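C381 turret protein (Sulfolobus turreted icosahedral virus, PDB 4IND) probably builds the turrets of an archaeal icosahedral virus, packing as a five-subunit assembly whose chains each fold into three jelly rolls in series. Local coordinates at residues A[16-21]-A[73-78]; A[81-86]-A[144-149]; A[297-302]-A[347-352]. One frame throughout, in Å; residues are numbered along the deposited sequence.

Interaction 1. Residues A[16-21]-A[73-78]; sequences VKYYYK and DELQEG
At the rim of the first jelly roll of the turret protein, the chain running into edge strand 19-21 meets the loop that joins strands 67-71 and 78-88. The contact is small, and Tyr18 makes its one direct hydrogen bond. Its CG stands anti to the carbonyl carbon (chi1 -66°), and the ring points at the loop, so that OH meets the backbone of Gln76 at the ring edge, close to the ring plane. Gln76 N donates to Tyr18 OH at 3.0 Å in a nearly straight bond, 173° at the hydrogen. The same ring slides past the Leu75 side chain in the opposite sense, with Tyr18 CE1 4.1 Å from Leu75 CD2. That methyl also receives Val16 CG1 at 4.0 Å, the two side chains crossing at about a right angle, so Leu75 CD2 sits between the valine branch and the tyrosine. Leu75 and Tyr18 also both touch Tyr80 of strand 78-88, in the jelly-roll sheet where strand 19-21 is outermost within the chain. A water spans the far end of the contact, accepting from Val16 N at 2.8 Å and donating to Asp73 OD2 at 2.9 Å. Lys17 N donates to Tyr20 OH at 2.9 Å, and Lys17 CB lies over one face of the Tyr20 ring, so this ring is held at both its hydroxyl and one face. In the loop, Glu74 is the centre of an inverse gamma turn, closed by Leu75 N bonding to Asp73 O at 2.8 Å. The carboxylate of Asp73 forms its salt bridge with Lys21 of a second subunit, while the amide end of Gln76 turns away from Tyr18 to Arg147 of its own chain.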
loop_
_atom_site.group_PDB
_atom_site.type_symbol
_atom_site.label_atom_id
_atom_site.label_comp_id
_atom_site.label_asym_id
_atom_site.label_seq_id
_atom_site.Cartn_x
_atom_site.Cartn_y
_atom_site.Cartn_z
ATOM N N VAL A 16 -22.485 -21.920 -5.441
ATOM C CA VAL A 16 -21.643 -21.684 -6.635
ATOM C C VAL A 16 -20.187 -21.753 -6.201
ATOM O O VAL A 16 -19.873 -21.409 -5.071
ATOM C CB VAL A 16 -21.947 -20.308 -7.308
ATOM C CG1 VAL A 16 -20.896 -19.953 -8.362
ATOM C CG2 VAL A 16 -23.326 -20.334 -7.938
ATOM N N LYS A 17 -19.315 -22.218 -7.087
ATOM C CA LYS A 17 -17.888 -22.292 -6.835
ATOM C C LYS A 17 -17.221 -21.238 -7.710
ATOM O O LYS A 17 -17.795 -20.832 -8.717
ATOM C CB LYS A 17 -17.348 -23.664 -7.264
ATOM C CG LYS A 17 -17.983 -24.873 -6.589
ATOM C CD LYS A 17 -17.256 -26.150 -7.044
ATOM C CE LYS A 17 -17.883 -27.408 -6.456
ATOM N NZ LYS A 17 -17.753 -27.500 -4.980
ATOM N N TYR A 18 -16.011 -20.824 -7.347
ATOM C CA TYR A 18 -15.253 -19.871 -8.179
ATOM C C TYR A 18 -14.387 -20.549 -9.226
ATOM O O TYR A 18 -13.803 -19.895 -10.089
ATOM C CB TYR A 18 -14.436 -18.927 -7.315
ATOM C CG TYR A 18 -15.310 -18.010 -6.480
ATOM C CD1 TYR A 18 -15.679 -16.761 -6.947
ATOM C CD2 TYR A 18 -15.792 -18.407 -5.238
ATOM C CE1 TYR A 18 -16.479 -15.914 -6.194
ATOM C CE2 TYR A 18 -16.598 -17.576 -4.484
ATOM C CZ TYR A 18 -16.939 -16.329 -4.968
ATOM O OH TYR A 18 -17.731 -15.494 -4.226
ATOM N N TYR A 19 -14.300 -21.865 -9.150
ATOM C CA TYR A 19 -13.584 -22.635 -10.138
ATOM C C TYR A 19 -14.203 -24.023 -10.265
ATOM O O TYR A 19 -14.493 -24.667 -9.251
ATOM C CB TYR A 19 -12.115 -22.769 -9.774
ATOM C CG TYR A 19 -11.422 -23.668 -10.773
ATOM C CD1 TYR A 19 -11.033 -23.180 -12.015
ATOM C CD2 TYR A 19 -11.166 -24.999 -10.487
ATOM C CE1 TYR A 19 -10.398 -24.002 -12.947
ATOM C CE2 TYR A 19 -10.539 -25.828 -11.412
ATOM C CZ TYR A 19 -10.153 -25.323 -12.637
ATOM O OH TYR A 19 -9.548 -26.146 -13.574
ATOM N N TYR A 20 -14.409 -24.459 -11.507
ATOM C CA TYR A 20 -14.935 -25.780 -11.813
ATOM C C TYR A 20 -14.025 -26.444 -12.827
ATOM O O TYR A 20 -13.685 -25.838 -13.846
ATOM C CB TYR A 20 -16.313 -25.693 -12.480
ATOM C CG TYR A 20 -17.422 -25.070 -11.655
ATOM C CD1 TYR A 20 -18.336 -25.869 -10.963
ATOM C CD2 TYR A 20 -17.573 -23.693 -11.613
ATOM C CE1 TYR A 20 -19.362 -25.299 -10.213
ATOM C CE2 TYR A 20 -18.575 -23.101 -10.861
ATOM C CZ TYR A 20 -19.487 -23.920 -10.185
ATOM O OH TYR A 20 -20.475 -23.331 -9.449
ATOM N N LYS A 21 -13.621 -27.679 -12.566
ATOM C CA LYS A 21 -13.065 -28.491 -13.639
ATOM C C LYS A 21 -14.103 -29.566 -13.881
ATOM O O LYS A 21 -14.334 -30.409 -13.022
ATOM C CB LYS A 21 -11.726 -29.124 -13.247
ATOM C CG LYS A 21 -11.081 -29.798 -14.471
ATOM C CD LYS A 21 -9.635 -30.172 -14.236
ATOM C CE LYS A 21 -9.001 -30.705 -15.533
ATOM N NZ LYS A 21 -7.518 -30.933 -15.376
ATOM N N ASP A 73 -26.168 -15.711 -8.133
ATOM C CA ASP A 73 -25.802 -15.937 -6.737
ATOM C C ASP A 73 -24.990 -14.785 -6.173
ATOM O O ASP A 73 -24.347 -14.058 -6.919
ATOM C CB ASP A 73 -24.959 -17.216 -6.638
ATOM C CG ASP A 73 -25.708 -18.440 -7.093
ATOM O OD1 ASP A 73 -25.991 -18.557 -8.318
ATOM O OD2 ASP A 73 -25.986 -19.293 -6.226
ATOM N N GLU A 74 -25.021 -14.633 -4.852
ATOM C CA GLU A 74 -24.318 -13.540 -4.187
ATOM C C GLU A 74 -22.805 -13.770 -4.096
ATOM O O GLU A 74 -22.266 -13.886 -2.995
ATOM C CB GLU A 74 -24.849 -13.338 -2.764
ATOM C CG GLU A 74 -26.341 -13.180 -2.661
ATOM C CD GLU A 74 -26.867 -12.036 -3.497
ATOM O OE1 GLU A 74 -28.088 -12.024 -3.758
ATOM O OE2 GLU A 74 -26.068 -11.151 -3.891
ATOM N N LEU A 75 -22.136 -13.853 -5.237
ATOM C CA LEU A 75 -20.673 -13.873 -5.277
ATOM C C LEU A 75 -20.142 -12.664 -4.534
ATOM O O LEU A 75 -20.832 -11.643 -4.391
ATOM C CB LEU A 75 -20.156 -13.797 -6.711
ATOM C CG LEU A 75 -20.697 -14.838 -7.674
ATOM C CD1 LEU A 75 -19.979 -14.677 -8.996
ATOM C CD2 LEU A 75 -20.464 -16.196 -7.099
ATOM N N GLN A 76 -18.909 -12.770 -4.057
ATOM C CA GLN A 76 -18.233 -11.606 -3.491
ATOM C C GLN A 76 -18.273 -10.502 -4.537
ATOM O O GLN A 76 -18.024 -10.748 -5.722
ATOM C CB GLN A 76 -16.791 -11.964 -3.149
ATOM C CG GLN A 76 -16.040 -10.813 -2.477
ATOM C CD GLN A 76 -14.667 -11.227 -1.998
ATOM O OE1 GLN A 76 -13.703 -11.225 -2.765
ATOM N NE2 GLN A 76 -14.568 -11.593 -0.724
ATOM N N GLU A 77 -18.590 -9.282 -4.117
ATOM C CA GLU A 77 -18.662 -8.180 -5.064
ATOM C C GLU A 77 -17.294 -7.876 -5.695
ATOM O O GLU A 77 -16.248 -8.096 -5.088
ATOM C CB GLU A 77 -19.289 -6.938 -4.414
ATOM C CG GLU A 77 -20.798 -7.108 -4.187
ATOM C CD GLU A 77 -21.534 -5.801 -3.881
ATOM O OE1 GLU A 77 -20.906 -4.896 -3.286
ATOM O OE2 GLU A 77 -22.747 -5.684 -4.226
ATOM N N GLY A 78 -17.307 -7.374 -6.916
ATOM C CA GLY A 78 -16.058 -6.970 -7.555
ATOM C C GLY A 78 -16.140 -7.218 -9.039
ATOM O O GLY A 78 -17.205 -7.539 -9.552
HETATM O O HOH W 1 -23.897 -19.794 -4.344
#

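Interaction 2. Residues A[81-86]-A[144-149]; sequences LIRIKV and SLERVF. With 2HP (dihydrogenphosphate ion), chain U.
Strands 78-88 and 138-147 run antiparallel as the central pair of a four-stranded jelly-roll sheet, the axes of their short segments 4.9 Å apart at closest approach. Two hydrogen-bonded pairs, Leu81 with Glu146 and Arg83 with Ser144, flank the non-hydrogen-bonded pair Ile82 with Leu145. The shortest of the four backbone bonds, Leu81 N to Glu146 O at 2.8 Å, lies nearly along the C=O axis. Packing is tight on the apolar face, where Ile82 and Leu145 lie side by side and Ile82 CG1 meets Leu145 CD2 at 3.5 Å. On the other face, with Leu81, Arg83, Ser144 and Glu146, one spot is tighter still: Leu81 CB presses on Val148 CG1, just past the strand end, at 3.3 Å.

The rest of that face is looser and polar. Arg83 bends at chi3 (-66°), bringing NH2 to 3.4 Å from Glu146 OE1, a purely electrostatic bridge with the oxygen well out of the guanidinium plane. A water in that plane accepts from Arg83 NE at 2.8 Å, donates to Leu81 O and bonds Ser144 OG. A third subunit completes this face, its Leu75 O taking a bond from Arg83 NH2 and its Glu77 N giving one to Glu146 OE1. Farther along, Arg147 grips O2 of a dihydrogenphosphate edge-on, through NE at 3.1 Å and NH2 at 2.9 Å; Leu79 N and Arg172 also bind this ion. Strand 114-124 pairs with the other edge of strand 78-88, and strand 19-21 borders strand 138-147.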
loop_
_atom_site.group_PDB
_atom_site.type_symbol
_atom_site.label_atom_id
_atom_site.label_comp_id
_atom_site.label_asym_id
_atom_site.label_seq_id
_atom_site.Cartn_x
_atom_site.Cartn_y
_atom_site.Cartn_z
ATOM N N LEU A 81 -12.938 -11.574 -14.099
ATOM C CA LEU A 81 -12.557 -12.099 -15.384
ATOM C C LEU A 81 -13.017 -13.538 -15.369
ATOM O O LEU A 81 -12.654 -14.310 -14.470
ATOM C CB LEU A 81 -11.035 -12.066 -15.569
ATOM C CG LEU A 81 -10.609 -12.828 -16.832
ATOM C CD1 LEU A 81 -10.817 -11.933 -18.047
ATOM C CD2 LEU A 81 -9.163 -13.346 -16.746
ATOM N N ILE A 82 -13.813 -13.900 -16.366
ATOM C CA ILE A 82 -14.295 -15.272 -16.496
ATOM C C ILE A 82 -13.521 -15.943 -17.628
ATOM O O ILE A 82 -13.353 -15.361 -18.710
ATOM C CB ILE A 82 -15.784 -15.279 -16.797
ATOM C CG1 ILE A 82 -16.555 -14.898 -15.527
ATOM C CG2 ILE A 82 -16.237 -16.635 -17.330
ATOM C CD1 ILE A 82 -18.015 -14.645 -15.756
ATOM N N ARG A 83 -13.025 -17.150 -17.368
ATOM C CA ARG A 83 -12.440 -17.971 -18.419
ATOM C C ARG A 83 -13.223 -19.273 -18.506
ATOM O O ARG A 83 -13.417 -19.968 -17.504
ATOM C CB ARG A 83 -10.955 -18.219 -18.160
ATOM C CG ARG A 83 -10.067 -16.964 -18.385
ATOM C CD ARG A 83 -8.685 -17.165 -17.820
ATOM N NE ARG A 83 -8.724 -17.289 -16.367
ATOM C CZ ARG A 83 -7.781 -17.873 -15.638
ATOM N NH1 ARG A 83 -6.710 -18.392 -16.222
ATOM N NH2 ARG A 83 -7.917 -17.938 -14.323
ATOM N N ILE A 84 -13.686 -19.594 -19.706
ATOM C CA ILE A 84 -14.336 -20.886 -19.931
ATOM C C ILE A 84 -13.512 -21.682 -20.924
ATOM O O ILE A 84 -13.391 -21.280 -22.077
ATOM C CB ILE A 84 -15.755 -20.728 -20.502
ATOM C CG1 ILE A 84 -16.507 -19.596 -19.797
ATOM C CG2 ILE A 84 -16.541 -22.061 -20.355
ATOM C CD1 ILE A 84 -17.955 -19.390 -20.298
ATOM N N LYS A 85 -12.942 -22.809 -20.497
ATOM C CA LYS A 85 -12.185 -23.645 -21.430
ATOM C C LYS A 85 -13.167 -24.540 -22.144
ATOM O O LYS A 85 -13.897 -25.321 -21.513
ATOM C CB LYS A 85 -11.133 -24.515 -20.727
ATOM C CG LYS A 85 -10.259 -25.273 -21.744
ATOM C CD LYS A 85 -9.248 -26.239 -21.080
ATOM C CE LYS A 85 -8.135 -25.484 -20.375
ATOM N NZ LYS A 85 -7.321 -24.690 -21.320
ATOM N N VAL A 86 -13.216 -24.435 -23.463
ATOM C CA VAL A 86 -14.175 -25.272 -24.207
ATOM C C VAL A 86 -13.475 -26.001 -25.341
ATOM O O VAL A 86 -12.338 -25.679 -25.698
ATOM C CB VAL A 86 -15.358 -24.454 -24.792
ATOM C CG1 VAL A 86 -16.119 -23.722 -23.700
ATOM C CG2 VAL A 86 -14.849 -23.476 -25.845
ATOM N N SER A 144 -13.944 -20.665 -14.757
ATOM C CA SER A 144 -13.140 -19.929 -13.775
ATOM C C SER A 144 -13.659 -18.503 -13.585
ATOM O O SER A 144 -13.871 -17.766 -14.542
ATOM C CB SER A 144 -11.662 -19.900 -14.196
ATOM O OG SER A 144 -10.912 -18.955 -13.418
ATOM N N LEU A 145 -13.839 -18.120 -12.329
ATOM C CA LEU A 145 -14.235 -16.761 -11.946
ATOM C C LEU A 145 -13.125 -16.211 -11.088
ATOM O O LEU A 145 -12.865 -16.747 -10.013
ATOM C CB LEU A 145 -15.490 -16.821 -11.057
ATOM C CG LEU A 145 -16.863 -16.995 -11.677
ATOM C CD1 LEU A 145 -17.877 -17.559 -10.656
ATOM C CD2 LEU A 145 -17.330 -15.648 -12.167
ATOM N N GLU A 146 -12.448 -15.157 -11.529
ATOM C CA GLU A 146 -11.399 -14.582 -10.675
ATOM C C GLU A 146 -11.510 -13.069 -10.701
ATOM O O GLU A 146 -11.805 -12.484 -11.733
ATOM C CB GLU A 146 -9.990 -15.048 -11.111
ATOM C CG GLU A 146 -9.464 -14.356 -12.363
ATOM C CD GLU A 146 -7.924 -14.262 -12.418
ATOM O OE1 GLU A 146 -7.236 -15.310 -12.319
ATOM O OE2 GLU A 146 -7.408 -13.129 -12.593
ATOM N N ARG A 147 -11.278 -12.436 -9.559
ATOM C CA ARG A 147 -11.292 -10.986 -9.492
ATOM C C ARG A 147 -9.974 -10.452 -10.071
ATOM O O ARG A 147 -8.897 -10.920 -9.722
ATOM C CB ARG A 147 -11.483 -10.534 -8.034
ATOM C CG ARG A 147 -12.870 -10.935 -7.473
ATOM C CD ARG A 147 -13.108 -10.340 -6.097
ATOM N NE ARG A 147 -12.967 -8.894 -6.155
ATOM C CZ ARG A 147 -13.005 -8.097 -5.101
ATOM N NH1 ARG A 147 -13.185 -8.613 -3.893
ATOM N NH2 ARG A 147 -12.849 -6.786 -5.258
ATOM N N VAL A 148 -10.065 -9.487 -10.968
ATOM C CA VAL A 148 -8.847 -8.887 -11.552
ATOM C C VAL A 148 -8.448 -7.653 -10.750
ATOM O O VAL A 148 -9.247 -7.117 -10.010
ATOM C CB VAL A 148 -9.082 -8.512 -13.019
ATOM C CG1 VAL A 148 -9.432 -9.741 -13.818
ATOM C CG2 VAL A 148 -10.212 -7.507 -13.139
ATOM N N PHE A 149 -7.218 -7.191 -10.869
ATOM C CA PHE A 149 -6.814 -6.035 -10.087
ATOM C C PHE A 149 -6.646 -6.465 -8.636
ATOM O O PHE A 149 -6.583 -5.638 -7.730
ATOM C CB PHE A 149 -7.843 -4.901 -10.229
ATOM C CG PHE A 149 -8.085 -4.496 -11.661
ATOM C CD1 PHE A 149 -7.005 -4.224 -12.509
ATOM C CD2 PHE A 149 -9.366 -4.430 -12.175
ATOM C CE1 PHE A 149 -7.218 -3.889 -13.841
ATOM C CE2 PHE A 149 -9.586 -4.077 -13.507
ATOM C CZ PHE A 149 -8.500 -3.807 -14.336
HETATM P P 2HP U . -11.549 -6.259 -8.691
HETATM O O1 2HP U . -11.629 -4.779 -8.963
HETATM O O2 2HP U . -12.903 -6.509 -8.103
HETATM O O3 2HP U . -10.403 -6.523 -7.665
HETATM O O4 2HP U . -11.403 -7.139 -9.973
HETATM O O HOH W 2 -10.795 -16.314 -14.690
#

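Interaction 3. Residues A[297-302]-A[347-352]; sequences LRLKYA and REINSI
Arg298 lays one face of its guanidinium against the aliphatic part of Arg347, whose CD sits 3.4 Å from Arg298 NH2 and is offset toward the rim of the group. The two chains lie side by side and point the same way, Arg298 extended from CG to NE and Arg347 bent at chi3 (-50°), with the guanidinium planes 49° apart. The repulsion of the two like charges is probably eased by acidic partners: Arg298 NH2 is salt-bridged to Asp345, and Arg347 NH2 to Glu264 of a second subunit. Leu297 N donates to Ile349 O at 2.8 Å, the bond running nearly along the C=O axis in an antiparallel hydrogen-bonded pair. On the face of Leu297 and Ile349 the contact is apolar. The side chains of Leu299 and Ile349 cross at about a right angle, Leu299 CG 3.5 Å from Ile349 CD1, while Leu299 CD1 meets Ile352 CD1 tip to tip at 3.5 Å. Leu297 CD1 reaches Ile352 CG1 at 3.9 Å. The chain turns a corner at Glu348, which lines a dihydrogenphosphate pocket and whose OE2 accepts from Val266 N of the second subunit. Strand 346-349 thus pairs with strand 295-305, whereas strand 351-358 enters the facing sheet, the sheet-to-sheet crossing characteristic of a jelly-roll sandwich, here the nucleoplasmin-like third domain.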
loop_
_atom_site.group_PDB
_atom_site.type_symbol
_atom_site.label_atom_id
_atom_site.label_comp_id
_atom_site.label_asym_id
_atom_site.label_seq_id
_atom_site.Cartn_x
_atom_site.Cartn_y
_atom_site.Cartn_z
ATOM N N LEU A 297 -3.466 17.914 -17.878
ATOM C CA LEU A 297 -2.349 18.847 -17.786
ATOM C C LEU A 297 -1.969 19.195 -16.358
ATOM O O LEU A 297 -2.746 19.012 -15.419
ATOM C CB LEU A 297 -2.698 20.144 -18.525
ATOM C CG LEU A 297 -3.200 19.953 -19.957
ATOM C CD1 LEU A 297 -3.791 21.241 -20.516
ATOM C CD2 LEU A 297 -2.063 19.463 -20.829
ATOM N N ARG A 298 -0.760 19.715 -16.205
ATOM C CA ARG A 298 -0.326 20.296 -14.947
ATOM C C ARG A 298 0.531 21.518 -15.299
ATOM O O ARG A 298 1.497 21.402 -16.047
ATOM C CB ARG A 298 0.492 19.279 -14.160
ATOM C CG ARG A 298 0.947 19.781 -12.825
ATOM C CD ARG A 298 1.536 18.671 -12.001
ATOM N NE ARG A 298 1.744 19.121 -10.633
ATOM C CZ ARG A 298 2.104 18.332 -9.630
ATOM N NH1 ARG A 298 2.297 17.040 -9.847
ATOM N NH2 ARG A 298 2.263 18.833 -8.413
ATOM N N LEU A 299 0.163 22.692 -14.792
ATOM C CA LEU A 299 0.880 23.926 -15.144
ATOM C C LEU A 299 1.896 24.224 -14.076
ATOM O O LEU A 299 1.571 24.179 -12.889
ATOM C CB LEU A 299 -0.072 25.113 -15.270
ATOM C CG LEU A 299 -1.337 24.932 -16.097
ATOM C CD1 LEU A 299 -2.051 26.270 -16.259
ATOM C CD2 LEU A 299 -1.005 24.330 -17.448
ATOM N N LYS A 300 3.123 24.546 -14.491
ATOM C CA LYS A 300 4.209 24.742 -13.536
ATOM C C LYS A 300 4.648 26.201 -13.447
ATOM O O LYS A 300 5.071 26.673 -12.398
ATOM C CB LYS A 300 5.408 23.862 -13.909
ATOM C CG LYS A 300 5.079 22.399 -14.084
ATOM C CD LYS A 300 4.480 21.816 -12.822
ATOM C CE LYS A 300 5.515 21.694 -11.713
ATOM N NZ LYS A 300 4.995 20.903 -10.553
ATOM N N TYR A 301 4.548 26.909 -14.557
ATOM C CA TYR A 301 5.081 28.271 -14.648
ATOM C C TYR A 301 4.466 29.015 -15.820
ATOM O O TYR A 301 4.249 28.439 -16.888
ATOM C CB TYR A 301 6.589 28.215 -14.838
ATOM C CG TYR A 301 7.249 29.580 -15.006
ATOM C CD1 TYR A 301 7.516 30.380 -13.902
ATOM C CD2 TYR A 301 7.630 30.042 -16.261
ATOM C CE1 TYR A 301 8.136 31.633 -14.051
ATOM C CE2 TYR A 301 8.242 31.283 -16.430
ATOM C CZ TYR A 301 8.487 32.075 -15.318
ATOM O OH TYR A 301 9.104 33.307 -15.469
ATOM N N ALA A 302 4.180 30.295 -15.618
ATOM C CA ALA A 302 3.677 31.140 -16.694
ATOM C C ALA A 302 4.201 32.559 -16.570
ATOM O O ALA A 302 4.403 33.071 -15.465
ATOM C CB ALA A 302 2.153 31.135 -16.738
ATOM N N ARG A 347 -3.031 21.770 -10.950
ATOM C CA ARG A 347 -3.232 20.368 -11.272
ATOM C C ARG A 347 -4.657 20.077 -11.698
ATOM O O ARG A 347 -5.555 20.908 -11.523
ATOM C CB ARG A 347 -2.880 19.484 -10.075
ATOM C CG ARG A 347 -1.913 20.123 -9.107
ATOM C CD ARG A 347 -1.078 19.083 -8.383
ATOM N NE ARG A 347 -1.874 18.007 -7.802
ATOM C CZ ARG A 347 -2.422 18.046 -6.592
ATOM N NH1 ARG A 347 -2.276 19.121 -5.825
ATOM N NH2 ARG A 347 -3.125 17.009 -6.154
ATOM N N GLU A 348 -4.844 18.889 -12.264
ATOM C CA GLU A 348 -6.167 18.365 -12.607
ATOM C C GLU A 348 -6.986 19.316 -13.475
ATOM O O GLU A 348 -8.124 19.614 -13.178
ATOM C CB GLU A 348 -6.940 17.968 -11.352
ATOM C CG GLU A 348 -6.435 16.676 -10.743
ATOM C CD GLU A 348 -7.485 15.957 -9.944
ATOM O OE1 GLU A 348 -8.443 15.436 -10.569
ATOM O OE2 GLU A 348 -7.351 15.926 -8.696
ATOM N N ILE A 349 -6.380 19.787 -14.559
ATOM C CA ILE A 349 -7.097 20.562 -15.562
ATOM C C ILE A 349 -6.818 19.910 -16.910
ATOM O O ILE A 349 -5.884 19.115 -17.031
ATOM C CB ILE A 349 -6.585 22.001 -15.589
ATOM C CG1 ILE A 349 -5.062 21.981 -15.704
ATOM C CG2 ILE A 349 -7.001 22.728 -14.318
ATOM C CD1 ILE A 349 -4.457 23.251 -16.218
ATOM N N ASN A 350 -7.596 20.251 -17.929
ATOM C CA ASN A 350 -7.336 19.690 -19.256
ATOM C C ASN A 350 -7.560 20.716 -20.351
ATOM O O ASN A 350 -7.516 20.399 -21.540
ATOM C CB ASN A 350 -8.168 18.419 -19.509
ATOM C CG ASN A 350 -9.649 18.624 -19.292
ATOM O OD1 ASN A 350 -10.140 19.748 -19.327
ATOM N ND2 ASN A 350 -10.377 17.523 -19.050
ATOM N N SER A 351 -7.818 21.954 -19.946
ATOM C CA SER A 351 -7.967 23.041 -20.913
ATOM C C SER A 351 -7.508 24.366 -20.322
ATOM O O SER A 351 -7.838 24.690 -19.177
ATOM C CB SER A 351 -9.408 23.132 -21.399
ATOM O OG SER A 351 -9.520 24.093 -22.425
ATOM N N ILE A 352 -6.732 25.113 -21.111
ATOM C CA ILE A 352 -6.143 26.391 -20.705
ATOM C C ILE A 352 -6.463 27.453 -21.747
ATOM O O ILE A 352 -6.327 27.203 -22.940
ATOM C CB ILE A 352 -4.618 26.312 -20.661
ATOM C CG1 ILE A 352 -4.167 25.113 -19.851
ATOM C CG2 ILE A 352 -4.026 27.600 -20.096
ATOM C CD1 ILE A 352 -4.584 25.183 -18.423
#

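How the interactions relate
Interactions 1 and 2 belong to the same first domain, their centres 10 Å apart, and share a sheet in which strands 19-21 and 138-147 are neighbours. They touch directly: Tyr18 O lies 2.9 Å from Leu145 N, a probable hydrogen bond. Interaction 1 is a partly buried contact at a loop, with one side-chain bond, a bridging water and a little apolar packing; interaction 2 is buried and rests on regular backbone pairing. Interaction 3, also buried, stands apart in the third domain, its centre about 40 Å from that of interaction 2, and combines one backbone bond and an arginine pair with aliphatic packing, part of it between two sheets. All three border other subunits, where acidic and basic side chains form cross-chain bonds.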